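Local atomic coordinates of gene product PA4716 (Pseudomonas aeruginosa, PDB entry 1U0K), a protein that is of unknown function but belongs to the PhzF family and is probably an isomerase, perhaps an epimerase. Residues A114-A127 with D265-L277. Numbering follows the deposited sequence.
Sequences AGSGFYAEMDQGRA and DGSVRVGGHVQLL
Asp265 offers its carbonyl O to the edge of the Arg126 guanidinium, where NE and NH2 both make weak bonds to it. Ser267, small enough to lie beside Asp123, shares a water with it: the water donates to Asp123 OD2 and lies 2.6 Å from Ser267 OG. Asp123 OD1 accepts from Gly125 N in an Asx turn, and positive phi at Gly125 suits glycine. Val268 N reaches Gly125 O at 3.0 Å; its apolar side chain is buried against Ala229 of helix 222-234. The extended chain of Arg269 brings NH1 within 3.6 Å of Glu121 OE2, a long salt bridge with carboxylate and guanidinium planes 46° apart; Glu121 OE1 pairs with Arg110. Apolar Val270, also on Ala225, lays CG2 3.6 Å from Gln124 NE2; that amide is held at both ends, OE1 by Thr162 OG1 and NE2 by Gly222 O. Val270, Gly272 and Val274 form hydrogen-bonded pairs with Met122, Ala120 and Phe118. Strand 117-129 also pairs with 106-114, and 267-282 with 256-262, all antiparallel, consistent with the diaminopimelate-epimerase-like fold of the PhzF family. Gly271 has no side chain to strike the Tyr119 hydroxyl, which bonds Asp259. Tyr119 CG, anti to the backbone N (chi1 -171°), carries the ring across the Gly272 backbone. Its edge meets the His273 face in a T-shaped stack, planes at 75°, CD1 over the imidazole centre. Gln275's amide serves two ways: OE1 accepts from Ser116 OG (2.9 Å) in the type II' turn, while NE2 donates to Ala14 O and a water bound to Ala114 O. Leu276's apolar CD1 fits 3.9 Å from Phe118 CE1, and His88 of helix 78-90 touches both side chains.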
loop_
_atom_site.group_PDB
_atom_site.type_symbol
_atom_site.label_atom_id
_atom_site.label_comp_id
_atom_site.label_asym_id
_atom_site.label_seq_id
_atom_site.Cartn_x
_atom_site.Cartn_y
_atom_site.Cartn_z
ATOM N N ALA A 114 15.847 -20.253 -12.268
ATOM C CA ALA A 114 16.453 -20.605 -10.993
ATOM C C ALA A 114 15.384 -21.181 -10.082
ATOM O O ALA A 114 14.564 -20.446 -9.539
ATOM C CB ALA A 114 17.097 -19.388 -10.347
ATOM N N GLY A 115 15.394 -22.501 -9.932
ATOM C CA GLY A 115 14.451 -23.188 -9.069
ATOM C C GLY A 115 13.019 -22.951 -9.503
ATOM O O GLY A 115 12.674 -23.189 -10.659
ATOM N N SER A 116 12.205 -22.445 -8.577
ATOM C CA SER A 116 10.790 -22.156 -8.827
ATOM C C SER A 116 10.577 -20.860 -9.629
ATOM O O SER A 116 9.468 -20.597 -10.139
ATOM C CB SER A 116 10.024 -22.071 -7.497
ATOM O OG SER A 116 10.634 -21.154 -6.587
ATOM N N GLY A 117 11.624 -20.049 -9.741
ATOM C CA GLY A 117 11.510 -18.773 -10.421
ATOM C C GLY A 117 12.680 -18.453 -11.324
ATOM O O GLY A 117 13.047 -19.249 -12.194
ATOM N N PHE A 118 13.236 -17.265 -11.125
ATOM C CA PHE A 118 14.251 -16.696 -12.000
ATOM C C PHE A 118 15.317 -15.973 -11.193
ATOM O O PHE A 118 15.122 -15.646 -10.028
ATOM C CB PHE A 118 13.610 -15.700 -12.989
ATOM C CG PHE A 118 12.570 -16.325 -13.875
ATOM C CD1 PHE A 118 11.256 -16.454 -13.443
ATOM C CD2 PHE A 118 12.912 -16.829 -15.121
ATOM C CE1 PHE A 118 10.306 -17.082 -14.243
ATOM C CE2 PHE A 118 11.971 -17.441 -15.925
ATOM C CZ PHE A 118 10.661 -17.564 -15.487
ATOM N N TYR A 119 16.463 -15.771 -11.824
ATOM C CA TYR A 119 17.462 -14.826 -11.358
ATOM C C TYR A 119 17.624 -13.805 -12.464
ATOM O O TYR A 119 17.837 -14.167 -13.617
ATOM C CB TYR A 119 18.811 -15.505 -11.077
ATOM C CG TYR A 119 19.781 -14.571 -10.404
ATOM C CD1 TYR A 119 19.773 -14.411 -9.031
ATOM C CD2 TYR A 119 20.682 -13.823 -11.148
ATOM C CE1 TYR A 119 20.650 -13.538 -8.410
ATOM C CE2 TYR A 119 21.557 -12.940 -10.541
ATOM C CZ TYR A 119 21.535 -12.802 -9.173
ATOM O OH TYR A 119 22.413 -11.925 -8.583
ATOM N N ALA A 120 17.534 -12.530 -12.111
ATOM C CA ALA A 120 17.664 -11.448 -13.064
ATOM C C ALA A 120 18.731 -10.458 -12.615
ATOM O O ALA A 120 18.921 -10.229 -11.422
ATOM C CB ALA A 120 16.332 -10.747 -13.242
ATOM N N GLU A 121 19.414 -9.867 -13.587
ATOM C CA GLU A 121 20.468 -8.900 -13.327
ATOM C C GLU A 121 20.410 -7.763 -14.327
ATOM O O GLU A 121 20.038 -7.954 -15.480
ATOM C CB GLU A 121 21.810 -9.611 -13.437
ATOM C CG GLU A 121 23.033 -8.778 -13.134
ATOM C CD GLU A 121 24.285 -9.595 -13.370
ATOM O OE1 GLU A 121 24.577 -10.481 -12.541
ATOM O OE2 GLU A 121 24.954 -9.381 -14.403
HETATM N N MSE A 122 20.790 -6.573 -13.881
HETATM C CA MSE A 122 20.793 -5.399 -14.729
HETATM C C MSE A 122 22.128 -4.672 -14.633
HETATM O O MSE A 122 22.798 -4.742 -13.605
HETATM C CB MSE A 122 19.668 -4.458 -14.325
HETATM C CG MSE A 122 19.850 -3.807 -12.966
HETATM SE SE MSE A 122 18.199 -3.007 -12.341
HETATM C CE MSE A 122 18.270 -1.506 -13.254
ATOM N N ASP A 123 22.490 -3.989 -15.717
ATOM C CA ASP A 123 23.649 -3.103 -15.766
ATOM C C ASP A 123 23.171 -1.663 -15.631
ATOM O O ASP A 123 22.535 -1.114 -16.529
ATOM C CB ASP A 123 24.402 -3.303 -17.087
ATOM C CG ASP A 123 25.707 -2.511 -17.159
ATOM O OD1 ASP A 123 26.164 -1.968 -16.125
ATOM O OD2 ASP A 123 26.349 -2.387 -18.222
ATOM N N GLN A 124 23.454 -1.061 -14.477
ATOM C CA GLN A 124 23.036 0.306 -14.195
ATOM C C GLN A 124 24.009 1.375 -14.705
ATOM O O GLN A 124 23.745 2.568 -14.574
ATOM C CB GLN A 124 22.820 0.484 -12.693
ATOM C CG GLN A 124 21.747 -0.449 -12.133
ATOM C CD GLN A 124 21.220 -0.006 -10.783
ATOM O OE1 GLN A 124 21.809 0.847 -10.124
ATOM N NE2 GLN A 124 20.110 -0.584 -10.370
ATOM N N GLY A 125 25.121 0.948 -15.294
ATOM C CA GLY A 125 26.136 1.875 -15.763
ATOM C C GLY A 125 26.958 2.384 -14.598
ATOM O O GLY A 125 26.860 1.872 -13.486
ATOM N N ARG A 126 27.790 3.387 -14.840
ATOM C CA ARG A 126 28.619 3.911 -13.762
ATOM C C ARG A 126 27.846 4.931 -12.952
ATOM O O ARG A 126 27.044 5.692 -13.483
ATOM C CB ARG A 126 29.938 4.492 -14.271
ATOM C CG ARG A 126 29.857 5.696 -15.167
ATOM C CD ARG A 126 31.219 6.045 -15.765
ATOM N NE ARG A 126 31.837 4.909 -16.465
ATOM C CZ ARG A 126 31.496 4.469 -17.681
ATOM N NH1 ARG A 126 30.526 5.053 -18.382
ATOM N NH2 ARG A 126 32.125 3.419 -18.198
ATOM N N ALA A 127 28.091 4.912 -11.654
ATOM C CA ALA A 127 27.430 5.818 -10.739
ATOM C C ALA A 127 28.031 7.204 -10.879
ATOM O O ALA A 127 29.235 7.346 -11.106
ATOM C CB ALA A 127 27.569 5.318 -9.320
ATOM N N ASP A 265 35.348 -0.858 -15.189
ATOM C CA ASP A 265 34.829 0.231 -16.018
ATOM C C ASP A 265 34.144 1.294 -15.158
ATOM O O ASP A 265 34.041 2.452 -15.554
ATOM C CB ASP A 265 33.794 -0.276 -17.049
ATOM C CG ASP A 265 34.021 -1.732 -17.484
ATOM O OD1 ASP A 265 33.100 -2.294 -18.120
ATOM O OD2 ASP A 265 35.055 -2.399 -17.244
ATOM N N GLY A 266 33.655 0.883 -13.990
ATOM C CA GLY A 266 32.836 1.727 -13.140
ATOM C C GLY A 266 31.428 1.161 -13.059
ATOM O O GLY A 266 30.711 1.408 -12.088
ATOM N N SER A 267 31.057 0.374 -14.069
ATOM C CA SER A 267 29.694 -0.130 -14.229
ATOM C C SER A 267 29.243 -0.934 -13.016
ATOM O O SER A 267 29.965 -1.794 -12.530
ATOM C CB SER A 267 29.601 -1.007 -15.482
ATOM O OG SER A 267 29.873 -0.257 -16.652
ATOM N N VAL A 268 28.039 -0.661 -12.526
ATOM C CA VAL A 268 27.519 -1.406 -11.385
ATOM C C VAL A 268 26.379 -2.293 -11.862
ATOM O O VAL A 268 25.508 -1.848 -12.596
ATOM C CB VAL A 268 27.057 -0.491 -10.218
ATOM C CG1 VAL A 268 26.166 0.646 -10.707
ATOM C CG2 VAL A 268 26.365 -1.306 -9.137
ATOM N N ARG A 269 26.417 -3.550 -11.466
ATOM C CA ARG A 269 25.358 -4.477 -11.812
ATOM C C ARG A 269 24.610 -4.877 -10.549
ATOM O O ARG A 269 25.216 -5.123 -9.507
ATOM C CB ARG A 269 25.933 -5.684 -12.536
ATOM C CG ARG A 269 26.356 -5.377 -13.970
ATOM C CD ARG A 269 27.104 -6.509 -14.662
ATOM N NE ARG A 269 27.180 -6.319 -16.111
ATOM C CZ ARG A 269 27.424 -7.291 -17.000
ATOM N NH1 ARG A 269 27.622 -8.553 -16.608
ATOM N NH2 ARG A 269 27.470 -6.999 -18.297
ATOM N N VAL A 270 23.283 -4.907 -10.640
ATOM C CA VAL A 270 22.442 -5.288 -9.512
ATOM C C VAL A 270 21.578 -6.481 -9.922
ATOM O O VAL A 270 21.004 -6.484 -10.998
ATOM C CB VAL A 270 21.545 -4.117 -9.064
ATOM C CG1 VAL A 270 20.696 -4.508 -7.855
ATOM C CG2 VAL A 270 22.377 -2.859 -8.763
ATOM N N GLY A 271 21.508 -7.499 -9.077
ATOM C CA GLY A 271 20.745 -8.698 -9.391
ATOM C C GLY A 271 20.041 -9.298 -8.197
ATOM O O GLY A 271 20.312 -8.961 -7.048
ATOM N N GLY A 272 19.126 -10.213 -8.479
ATOM C CA GLY A 272 18.389 -10.902 -7.450
ATOM C C GLY A 272 17.450 -11.952 -8.010
ATOM O O GLY A 272 17.166 -11.975 -9.209
ATOM N N HIS A 273 16.973 -12.818 -7.123
ATOM C CA HIS A 273 15.971 -13.810 -7.460
ATOM C C HIS A 273 14.579 -13.178 -7.566
ATOM O O HIS A 273 14.270 -12.199 -6.880
ATOM C CB HIS A 273 15.982 -14.948 -6.435
ATOM C CG HIS A 273 17.232 -15.771 -6.473
ATOM N ND1 HIS A 273 17.417 -16.804 -7.365
ATOM C CD2 HIS A 273 18.366 -15.704 -5.735
ATOM C CE1 HIS A 273 18.614 -17.337 -7.179
ATOM N NE2 HIS A 273 19.206 -16.694 -6.190
ATOM N N VAL A 274 13.758 -13.746 -8.438
ATOM C CA VAL A 274 12.409 -13.266 -8.692
ATOM C C VAL A 274 11.445 -14.442 -8.725
ATOM O O VAL A 274 11.719 -15.452 -9.356
ATOM C CB VAL A 274 12.327 -12.508 -10.034
ATOM C CG1 VAL A 274 10.907 -12.002 -10.269
ATOM C CG2 VAL A 274 13.341 -11.356 -10.072
ATOM N N GLN A 275 10.321 -14.297 -8.029
ATOM C CA GLN A 275 9.251 -15.279 -8.043
ATOM C C GLN A 275 7.997 -14.679 -8.656
ATOM O O GLN A 275 7.700 -13.516 -8.431
ATOM C CB GLN A 275 8.922 -15.716 -6.616
ATOM C CG GLN A 275 10.120 -16.185 -5.818
ATOM C CD GLN A 275 10.866 -17.343 -6.469
ATOM O OE1 GLN A 275 10.259 -18.313 -6.926
ATOM N NE2 GLN A 275 12.183 -17.240 -6.508
ATOM N N LEU A 276 7.250 -15.493 -9.390
ATOM C CA LEU A 276 5.968 -15.092 -9.961
ATOM C C LEU A 276 4.846 -15.676 -9.096
ATOM O O LEU A 276 4.801 -16.881 -8.864
ATOM C CB LEU A 276 5.852 -15.585 -11.396
ATOM C CG LEU A 276 6.495 -14.749 -12.501
ATOM C CD1 LEU A 276 7.991 -14.647 -12.314
ATOM C CD2 LEU A 276 6.164 -15.362 -13.852
ATOM N N LEU A 277 3.965 -14.818 -8.605
ATOM C CA LEU A 277 2.937 -15.225 -7.638
ATOM C C LEU A 277 1.527 -15.356 -8.201
ATOM O O LEU A 277 0.790 -16.245 -7.773
ATOM C CB LEU A 277 2.899 -14.239 -6.473
ATOM C CG LEU A 277 3.884 -14.490 -5.332
ATOM C CD1 LEU A 277 5.338 -14.439 -5.749
ATOM C CD2 LEU A 277 3.605 -13.489 -4.221
HETATM O O HOH W 1 14.395 -18.567 -7.689
HETATM O O HOH W 2 8.189 -18.113 -10.072
HETATM O O HOH W 3 28.354 -0.790 -18.652
HETATM O O HOH W 4 30.713 3.517 -10.406
#